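Local coordinates for protein BONZAI 1 (Arabidopsis thaliana, PDB 6KXT) that restrains cell death and defense responses as a copine that binds phospholipids in a calcium-dependent manner, here represented by its second C2 domain, at residues 15-20 with 137-142; 23-28 with 58-63. All blocks are in the same frame, centred on the assembly; numbering follows the deposited sequence.

Contact 1. Residues 15-20 with 137-142; sequences EIVFRC and VDKFTE
Two consecutive backbone N-H groups converge on Val17 O: Asp138 N at 2.8 Å, nearly along the C=O axis but with its own N-H bent to 138°, and Lys139 N in a weak bond of 3.4 Å. With Asp138 and Lys139 both opposite Val17, this is a classic beta bulge. It interrupts the antiparallel pairing of strands 13-21 and 133-143, the first and last strands of this C2 domain and neighbours in one sheet of its beta sandwich. Past the bulge the pairing is regular, and Glu15 N gives Thr141 O a straight bond of 2.7 Å. At the bulge the Asp138 side chain points toward strand 13-21 and meets Arg19. A bend at chi3 (70°) brings Arg19 NE to Asp138 OD1 at 2.9 Å, on the syn side and close to the guanidinium plane. The two side chains cross at about a right angle, yet their planes are only 35° apart. A water accepts from Arg19 NH2 beside this salt bridge, while Phe136 receives the same cation as a cation-pi partner. On the face of Glu15, Val17 and Lys139, Glu15 OE2 and Lys139 NZ are 3.6 Å apart, a long salt bridge that is doubtful because Lys139 has a second conformer. The other face, with Ile16, Phe18, Val137 and Phe140, is apolar; helix 104-113 meets Ile16 through Leu104 and Leu107, Phe18 through Leu107 and Phe140 through Glu108. Ile16 divides its branches between two partners on the facing strand. Its CD1 lies alongside Phe140 CE2 at 3.9 Å, the two side chains pointing the same way, and CG2 touches Val137 CG1 at 3.8 Å. That same CG2 methyl also sits over the centre of the Phe18 ring, 3.6 Å above its plane.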
ATOM      1  N   GLU A  15      -4.259  -6.260 -10.306  1.00 14.33           N
ATOM      2  CA  GLU A  15      -5.232  -5.203  -9.971  1.00 15.48           C
ATOM      3  C   GLU A  15      -5.580  -5.366  -8.489  1.00 14.41           C
ATOM      4  O   GLU A  15      -6.013  -6.464  -8.066  1.00 14.84           O
ATOM      5  CB  GLU A  15      -6.458  -5.381 -10.862  1.00 17.58           C
ATOM      6  CG  GLU A  15      -7.523  -4.358 -10.518  1.00 22.23           C
ATOM      7  CD  GLU A  15      -8.771  -4.430 -11.380  1.00 33.77           C
ATOM      8  OE1 GLU A  15      -8.773  -5.223 -12.338  1.00 33.98           O
ATOM      9  OE2 GLU A  15      -9.707  -3.684 -11.105  1.00 26.27           O
ATOM     10  N   ILE A  16      -5.467  -4.297  -7.714  1.00 14.18           N
ATOM     11  CA  ILE A  16      -5.668  -4.333  -6.247  1.00 14.87           C
ATOM     12  C   ILE A  16      -6.574  -3.205  -5.819  1.00 14.72           C
ATOM     13  O   ILE A  16      -6.357  -2.041  -6.208  1.00 15.00           O
ATOM     14  CB  ILE A  16      -4.332  -4.251  -5.471  1.00 14.80           C
ATOM     15  CG1 ILE A  16      -3.337  -5.295  -5.988  1.00 15.43           C
ATOM     16  CG2 ILE A  16      -4.632  -4.380  -3.967  1.00 15.89           C
ATOM     17  CD1 ILE A  16      -2.044  -5.403  -5.190  1.00 19.28           C
ATOM     18  N   VAL A  17      -7.599  -3.525  -5.050  1.00 13.40           N
ATOM     19  CA  VAL A  17      -8.442  -2.516  -4.351  1.00 14.28           C
ATOM     20  C   VAL A  17      -8.009  -2.576  -2.886  1.00 12.42           C
ATOM     21  O   VAL A  17      -8.178  -3.626  -2.217  1.00 13.14           O
ATOM     22  CB  VAL A  17      -9.950  -2.749  -4.521  1.00 14.42           C
ATOM     23  CG1 VAL A  17     -10.734  -1.834  -3.578  1.00 14.70           C
ATOM     24  CG2 VAL A  17     -10.382  -2.559  -5.969  1.00 15.89           C
ATOM     25  N   PHE A  18      -7.472  -1.487  -2.377  1.00 12.96           N
ATOM     26  CA  PHE A  18      -7.084  -1.270  -0.980  1.00 12.64           C
ATOM     27  C   PHE A  18      -8.172  -0.544  -0.214  1.00 13.96           C
ATOM     28  O   PHE A  18      -8.860   0.325  -0.746  1.00 13.45           O
ATOM     29  CB  PHE A  18      -5.811  -0.428  -0.904  1.00 13.31           C
ATOM     30  CG  PHE A  18      -4.564  -1.102  -1.414  1.00 12.99           C
ATOM     31  CD1 PHE A  18      -3.981  -2.116  -0.663  1.00 13.02           C
ATOM     32  CD2 PHE A  18      -3.930  -0.684  -2.563  1.00 13.74           C
ATOM     33  CE1 PHE A  18      -2.770  -2.679  -1.057  1.00 15.66           C
ATOM     34  CE2 PHE A  18      -2.715  -1.246  -2.948  1.00 14.81           C
ATOM     35  CZ  PHE A  18      -2.158  -2.254  -2.204  1.00 14.63           C
ATOM     36  N   ARG A  19      -8.302  -0.939   1.047  1.00 13.09           N
ATOM     37  CA  ARG A  19      -9.254  -0.320   1.987  1.00 13.62           C
ATOM     38  C   ARG A  19      -8.516  -0.102   3.300  1.00 14.16           C
ATOM     39  O   ARG A  19      -7.689  -0.974   3.689  1.00 13.87           O
ATOM     40  CB  ARG A  19     -10.446  -1.249   2.182  1.00 17.33           C
ATOM     41  CG  ARG A  19     -11.343  -0.859   3.340  1.00 17.23           C
ATOM     42  CD  ARG A  19     -12.576  -1.772   3.305  1.00 17.81           C
ATOM     43  NE  ARG A  19     -12.333  -3.179   3.655  1.00 17.17           N
ATOM     44  CZ  ARG A  19     -12.312  -3.635   4.892  1.00 14.44           C
ATOM     45  NH1 ARG A  19     -12.429  -2.815   5.928  1.00 17.69           N
ATOM     46  NH2 ARG A  19     -12.169  -4.932   5.112  1.00 24.51           N
ATOM     47  N   CYS A  20      -8.803   0.964   4.031  1.00 13.45           N
ATOM     48  CA  CYS A  20      -8.325   1.140   5.399  1.00 13.94           C
ATOM     49  C   CYS A  20      -9.495   1.207   6.371  1.00 13.65           C
ATOM     50  O   CYS A  20     -10.603   1.669   5.964  1.00 16.02           O
ATOM     51  CB  CYS A  20      -7.454   2.363   5.596  1.00 14.69           C
ATOM     52  SG  CYS A  20      -5.955   2.316   4.585  1.00 15.71           S
ATOM     53  N   VAL A 137      -7.072  -5.803   1.748  1.00 13.02           N
ATOM     54  CA  VAL A 137      -6.950  -6.028   0.293  1.00 14.27           C
ATOM     55  C   VAL A 137      -8.325  -6.549  -0.153  1.00 15.09           C
ATOM     56  O   VAL A 137      -8.631  -7.738   0.073  1.00 16.76           O
ATOM     57  CB  VAL A 137      -5.798  -6.981  -0.036  1.00 14.40           C
ATOM     58  CG1 VAL A 137      -5.718  -7.169  -1.551  1.00 15.17           C
ATOM     59  CG2 VAL A 137      -4.510  -6.440   0.538  1.00 13.77           C
ATOM     60  N   ASP A 138      -9.177  -5.648  -0.628  1.00 13.51           N
ATOM     61  CA  ASP A 138     -10.591  -5.989  -0.953  1.00 16.01           C
ATOM     62  C   ASP A 138     -10.636  -6.788  -2.240  1.00 16.40           C
ATOM     63  O   ASP A 138     -11.550  -7.577  -2.443  1.00 18.00           O
ATOM     64  CB  ASP A 138     -11.458  -4.742  -1.131  1.00 17.94           C
ATOM     65  CG  ASP A 138     -12.077  -4.191   0.139  1.00 27.64           C
ATOM     66  OD1 ASP A 138     -11.750  -4.710   1.241  1.00 27.20           O
ATOM     67  OD2 ASP A 138     -12.883  -3.240  -0.015  1.00 29.41           O
ATOM     68  N   LYS A 139      -9.728  -6.516  -3.170  1.00 14.73           N
ATOM     69  CA  LYS A 139      -9.680  -7.233  -4.461  0.60 14.85           C
ATOM     70  C   LYS A 139      -8.222  -7.433  -4.850  1.00 15.50           C
ATOM     71  O   LYS A 139      -7.380  -6.532  -4.621  1.00 15.56           O
ATOM     72  CB  LYS A 139     -10.350  -6.437  -5.574  0.60 15.89           C
ATOM     73  CG  LYS A 139     -10.290  -7.077  -6.950  0.60 19.27           C
ATOM     74  CD  LYS A 139     -10.978  -6.265  -7.999  0.60 18.12           C
ATOM     75  CE  LYS A 139     -11.280  -7.067  -9.255  0.60 24.90           C
ATOM     76  NZ  LYS A 139     -12.041  -6.253 -10.217  0.60 35.56           N
ATOM     77  N   PHE A 140      -7.921  -8.582  -5.446  1.00 15.51           N
ATOM     78  CA  PHE A 140      -6.563  -8.953  -5.894  1.00 14.35           C
ATOM     79  C   PHE A 140      -6.762  -9.851  -7.127  1.00 17.61           C
ATOM     80  O   PHE A 140      -7.195 -11.005  -6.920  1.00 18.98           O
ATOM     81  CB  PHE A 140      -5.763  -9.678  -4.828  1.00 14.25           C
ATOM     82  CG  PHE A 140      -4.308  -9.888  -5.171  1.00 14.07           C
ATOM     83  CD1 PHE A 140      -3.925 -10.917  -6.026  1.00 15.75           C
ATOM     84  CD2 PHE A 140      -3.305  -9.107  -4.616  1.00 14.98           C
ATOM     85  CE1 PHE A 140      -2.574 -11.108  -6.320  1.00 15.86           C
ATOM     86  CE2 PHE A 140      -1.963  -9.326  -4.911  1.00 15.27           C
ATOM     87  CZ  PHE A 140      -1.618 -10.316  -5.798  1.00 16.24           C
ATOM     88  N   THR A 141      -6.495  -9.327  -8.301  1.00 15.23           N
ATOM     89  CA  THR A 141      -6.761 -10.043  -9.565  1.00 15.68           C
ATOM     90  C   THR A 141      -5.531  -9.946 -10.449  1.00 15.26           C
ATOM     91  O   THR A 141      -5.055  -8.854 -10.719  1.00 19.56           O
ATOM     92  CB  THR A 141      -8.006  -9.508 -10.277  1.00 21.31           C
ATOM     93  OG1 THR A 141      -9.123  -9.573  -9.384  1.00 25.60           O
ATOM     94  CG2 THR A 141      -8.304 -10.309 -11.523  1.00 23.67           C
ATOM     95  N   GLU A 142      -5.118 -11.085 -10.978  1.00 17.52           N
ATOM     96  CA  GLU A 142      -3.983 -11.235 -11.917  1.00 17.70           C
ATOM     97  C   GLU A 142      -4.484 -11.499 -13.331  1.00 16.46           C
ATOM     98  O   GLU A 142      -5.437 -12.271 -13.505  1.00 18.05           O
ATOM     99  CB  GLU A 142      -3.108 -12.388 -11.498  1.00 17.85           C
ATOM    100  CG  GLU A 142      -2.357 -12.119 -10.214  1.00 16.53           C
ATOM    101  CD  GLU A 142      -1.510 -13.289  -9.757  1.00 20.01           C
ATOM    102  OE1 GLU A 142      -1.918 -14.440  -9.997  1.00 28.68           O
ATOM    103  OE2 GLU A 142      -0.498 -13.085  -9.095  1.00 18.44           O
TER
HETATM  104  O   HOH W   1     -11.753  -6.649   2.658  0.60 22.16           O

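Contact 2. Residues 23-28 with 58-63; sequences LESKDL and NDLNPI
The flat carbonyl group of Leu60 receives Leu23 N within its plane, at 3.0 Å from Leu60 O and with a nearly straight N-H (164°), while the pyrrolidine ring of Pro62 offers its CD and CG to Leu23 CD1. The contact joins two irregular loops at one end of the C2 domain. Residues 23-28 belong to the loop that in calcium-binding C2 domains supplies metal ligands, and 58-63 carry the Leu-Asn-Pro sequence familiar from this family. The Leu23 side chain packs beside the oxygen that its N-H bonds: CG stands beside the backbone N (chi1 -61°), which sets it against Leu60 O at 3.4 Å. Beyond it, Leu23 and Pro62 meet tip to tip, CD1 to CD at 3.9 Å. Pro34, at the start of strand 34-40, touches both side chains, so this end of the contact continues into the buried part of the domain. The two methyls of Leu60 meet the other loop. Its CD2 lies 3.7 Å from Leu23 O and also passes Glu24 O, and its CD1 packs on Ser25 CB at 3.6 Å. These methyls thus rest on backbone carbonyls and on Ser25 at a partly exposed edge, where Lys31 also touches Leu60. An Asx turn shapes the loop that presents the Leu60 carbonyl. Asp59 OD1 accepts from Asn61 N at 3.0 Å, the donor standing 49° out of the carboxylate plane, closing the turn over Leu60. Arg56 NE takes the other oxygen of Asp59 in a salt bridge, and a sulfate ion, probably from the crystallisation liquor, lies about 5 Å from this side chain. Asn61 OD1 in turn accepts from the N-H of Asn22, the residue just before Leu23.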
ATOM      1  N   LEU A  23      -8.636   4.919  10.528  1.00 14.80           N
ATOM      2  CA  LEU A  23      -7.491   5.842  10.542  1.00 14.18           C
ATOM      3  C   LEU A  23      -7.634   6.795  11.736  1.00 15.23           C
ATOM      4  O   LEU A  23      -8.764   7.225  12.052  1.00 17.13           O
ATOM      5  CB  LEU A  23      -7.434   6.631   9.237  1.00 14.15           C
ATOM      6  CG  LEU A  23      -7.272   5.796   7.976  1.00 13.96           C
ATOM      7  CD1 LEU A  23      -7.090   6.728   6.808  1.00 14.87           C
ATOM      8  CD2 LEU A  23      -6.065   4.847   8.111  1.00 14.87           C
ATOM      9  N   GLU A  24      -6.533   7.106  12.374  1.00 15.52           N
ATOM     10  CA  GLU A  24      -6.600   7.918  13.615  1.00 18.26           C
ATOM     11  C   GLU A  24      -7.203   9.286  13.331  1.00 18.37           C
ATOM     12  O   GLU A  24      -6.939   9.932  12.292  1.00 17.36           O
ATOM     13  CB  GLU A  24      -5.206   8.102  14.203  1.00 19.08           C
ATOM     14  CG  GLU A  24      -5.232   8.867  15.519  1.00 28.14           C
ATOM     15  CD  GLU A  24      -3.914   8.942  16.270  1.00 31.15           C
ATOM     16  OE1 GLU A  24      -2.964   9.592  15.762  1.00 30.78           O
ATOM     17  OE2 GLU A  24      -3.861   8.350  17.364  1.00 37.40           O
ATOM     18  N   SER A  25      -7.918   9.776  14.343  1.00 18.26           N
ATOM     19  CA  SER A  25      -8.488  11.139  14.348  1.00 18.45           C
ATOM     20  C   SER A  25      -8.435  11.638  15.790  1.00 18.78           C
ATOM     21  O   SER A  25      -8.751  10.855  16.713  1.00 24.38           O
ATOM     22  CB  SER A  25      -9.881  11.150  13.804  1.00 20.33           C
ATOM     23  OG  SER A  25     -10.366  12.471  13.697  1.00 28.30           O
ATOM     24  N   LYS A  26      -7.955  12.839  15.951  1.00 16.78           N
ATOM     25  CA  LYS A  26      -7.864  13.445  17.297  0.60 16.28           C
ATOM     26  C   LYS A  26      -8.513  14.821  17.280  1.00 15.05           C
ATOM     27  O   LYS A  26      -8.437  15.579  16.304  1.00 15.59           O
ATOM     28  CB  LYS A  26      -6.408  13.568  17.736  0.60 17.64           C
ATOM     29  CG  LYS A  26      -5.616  12.280  17.939  0.60 20.25           C
ATOM     30  CD  LYS A  26      -4.171  12.619  18.316  0.60 24.11           C
ATOM     31  CE  LYS A  26      -3.441  13.499  17.318  0.60 29.92           C
ATOM     32  NZ  LYS A  26      -1.978  13.551  17.576  0.60 31.19           N
ATOM     33  N   ASP A  27      -9.140  15.154  18.400  1.00 15.23           N
ATOM     34  CA  ASP A  27      -9.689  16.505  18.548  1.00 15.71           C
ATOM     35  C   ASP A  27      -8.561  17.519  18.423  1.00 15.84           C
ATOM     36  O   ASP A  27      -7.431  17.267  18.895  1.00 16.91           O
ATOM     37  CB  ASP A  27     -10.387  16.662  19.894  1.00 15.81           C
ATOM     38  CG  ASP A  27     -11.721  15.957  19.994  1.00 16.71           C
ATOM     39  OD1 ASP A  27     -12.377  15.715  18.951  1.00 16.85           O
ATOM     40  OD2 ASP A  27     -12.129  15.653  21.143  1.00 17.93           O
ATOM     41  N   LEU A  28      -8.918  18.630  17.775  1.00 16.28           N
ATOM     42  CA  LEU A  28      -8.084  19.811  17.452  1.00 18.81           C
ATOM     43  C   LEU A  28      -7.257  19.568  16.209  1.00 18.90           C
ATOM     44  O   LEU A  28      -6.537  20.501  15.817  1.00 21.96           O
ATOM     45  CB  LEU A  28      -7.191  20.245  18.609  1.00 19.18           C
ATOM     46  CG  LEU A  28      -7.939  20.564  19.898  1.00 23.96           C
ATOM     47  CD1 LEU A  28      -6.988  21.083  20.944  1.00 26.29           C
ATOM     48  CD2 LEU A  28      -9.071  21.535  19.637  1.00 27.55           C
ATOM     49  N   ASN A  58     -11.380  13.687   3.871  1.00 14.89           N
ATOM     50  CA  ASN A  58     -12.099  13.602   5.161  1.00 16.91           C
ATOM     51  C   ASN A  58     -12.600  12.181   5.417  1.00 18.29           C
ATOM     52  O   ASN A  58     -13.747  11.962   5.893  1.00 18.63           O
ATOM     53  CB  ASN A  58     -13.234  14.634   5.184  1.00 17.95           C
ATOM     54  CG  ASN A  58     -12.654  16.012   5.333  1.00 17.59           C
ATOM     55  OD1 ASN A  58     -11.908  16.246   6.269  1.00 20.31           O
ATOM     56  ND2 ASN A  58     -12.993  16.870   4.382  1.00 20.10           N
ATOM     57  N   ASP A  59     -11.820  11.183   5.025  1.00 15.49           N
ATOM     58  CA  ASP A  59     -12.306   9.786   5.125  1.00 14.52           C
ATOM     59  C   ASP A  59     -11.398   8.966   6.041  1.00 17.07           C
ATOM     60  O   ASP A  59     -10.211   8.782   5.713  1.00 17.96           O
ATOM     61  CB  ASP A  59     -12.395   9.166   3.735  1.00 15.01           C
ATOM     62  CG  ASP A  59     -13.113   7.849   3.630  1.00 14.87           C
ATOM     63  OD1 ASP A  59     -13.547   7.363   4.678  1.00 15.30           O
ATOM     64  OD2 ASP A  59     -13.260   7.395   2.454  1.00 15.90           O
ATOM     65  N   LEU A  60     -11.930   8.422   7.111  1.00 14.57           N
ATOM     66  CA  LEU A  60     -11.138   7.605   8.057  1.00 14.98           C
ATOM     67  C   LEU A  60     -11.312   6.107   7.732  1.00 15.06           C
ATOM     68  O   LEU A  60     -10.633   5.293   8.374  1.00 15.34           O
ATOM     69  CB  LEU A  60     -11.555   7.903   9.506  1.00 19.03           C
ATOM     70  CG  LEU A  60     -11.456   9.379   9.911  1.00 18.60           C
ATOM     71  CD1 LEU A  60     -11.991   9.557  11.333  1.00 19.39           C
ATOM     72  CD2 LEU A  60     -10.018   9.891   9.848  1.00 20.27           C
ATOM     73  N   ASN A  61     -12.120   5.735   6.742  1.00 13.15           N
ATOM     74  CA  ASN A  61     -12.327   4.325   6.335  1.00 13.75           C
ATOM     75  C   ASN A  61     -12.313   4.240   4.808  1.00 13.85           C
ATOM     76  O   ASN A  61     -13.274   3.759   4.206  1.00 14.83           O
ATOM     77  CB  ASN A  61     -13.579   3.760   6.973  1.00 14.44           C
ATOM     78  CG  ASN A  61     -13.533   3.870   8.468  1.00 17.05           C
ATOM     79  OD1 ASN A  61     -13.013   2.952   9.099  1.00 17.27           O
ATOM     80  ND2 ASN A  61     -14.068   4.957   9.028  1.00 16.35           N
ATOM     81  N   PRO A  62     -11.270   4.782   4.147  1.00 13.65           N
ATOM     82  CA  PRO A  62     -11.240   4.858   2.700  1.00 14.21           C
ATOM     83  C   PRO A  62     -11.232   3.508   1.973  1.00 16.17           C
ATOM     84  O   PRO A  62     -10.658   2.519   2.460  1.00 14.47           O
ATOM     85  CB  PRO A  62      -9.914   5.571   2.395  1.00 14.75           C
ATOM     86  CG  PRO A  62      -9.005   5.218   3.578  1.00 16.16           C
ATOM     87  CD  PRO A  62     -10.016   5.262   4.723  1.00 14.93           C
ATOM     88  N   ILE A  63     -11.921   3.492   0.832  1.00 15.18           N
ATOM     89  CA  ILE A  63     -11.804   2.401  -0.187  1.00 14.87           C
ATOM     90  C   ILE A  63     -11.431   3.077  -1.487  1.00 15.85           C
ATOM     91  O   ILE A  63     -12.158   3.968  -1.935  1.00 17.52           O
ATOM     92  CB  ILE A  63     -13.093   1.587  -0.336  1.00 17.21           C
ATOM     93  CG1 ILE A  63     -13.569   0.955   0.973  1.00 20.52           C
ATOM     94  CG2 ILE A  63     -12.882   0.543  -1.431  1.00 19.98           C
ATOM     95  CD1 ILE A  63     -15.016   0.438   0.958  1.00 26.71           C
TER

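How the contacts relate
From the N terminus, strand 13-21 supplies residues 15-20 of contact 1 and then runs into the loop holding residues 23-28. After strands 34-40 and 48-52 the chain returns through 58-63, closing contact 2 as a small loop nested inside the much longer one, which contact 1 closes when residues 137-142 reach strand 13-21 near the C terminus. Contact 1 thus joins the first and last strands of one sheet, and contact 2 ties two loops at the end where strand 13-21 finishes. The two meet directly: Cys20 N and Pro62 O are 2.9 Å apart, a probable hydrogen bond, and Arg19 CG packs against Ile63 CG1.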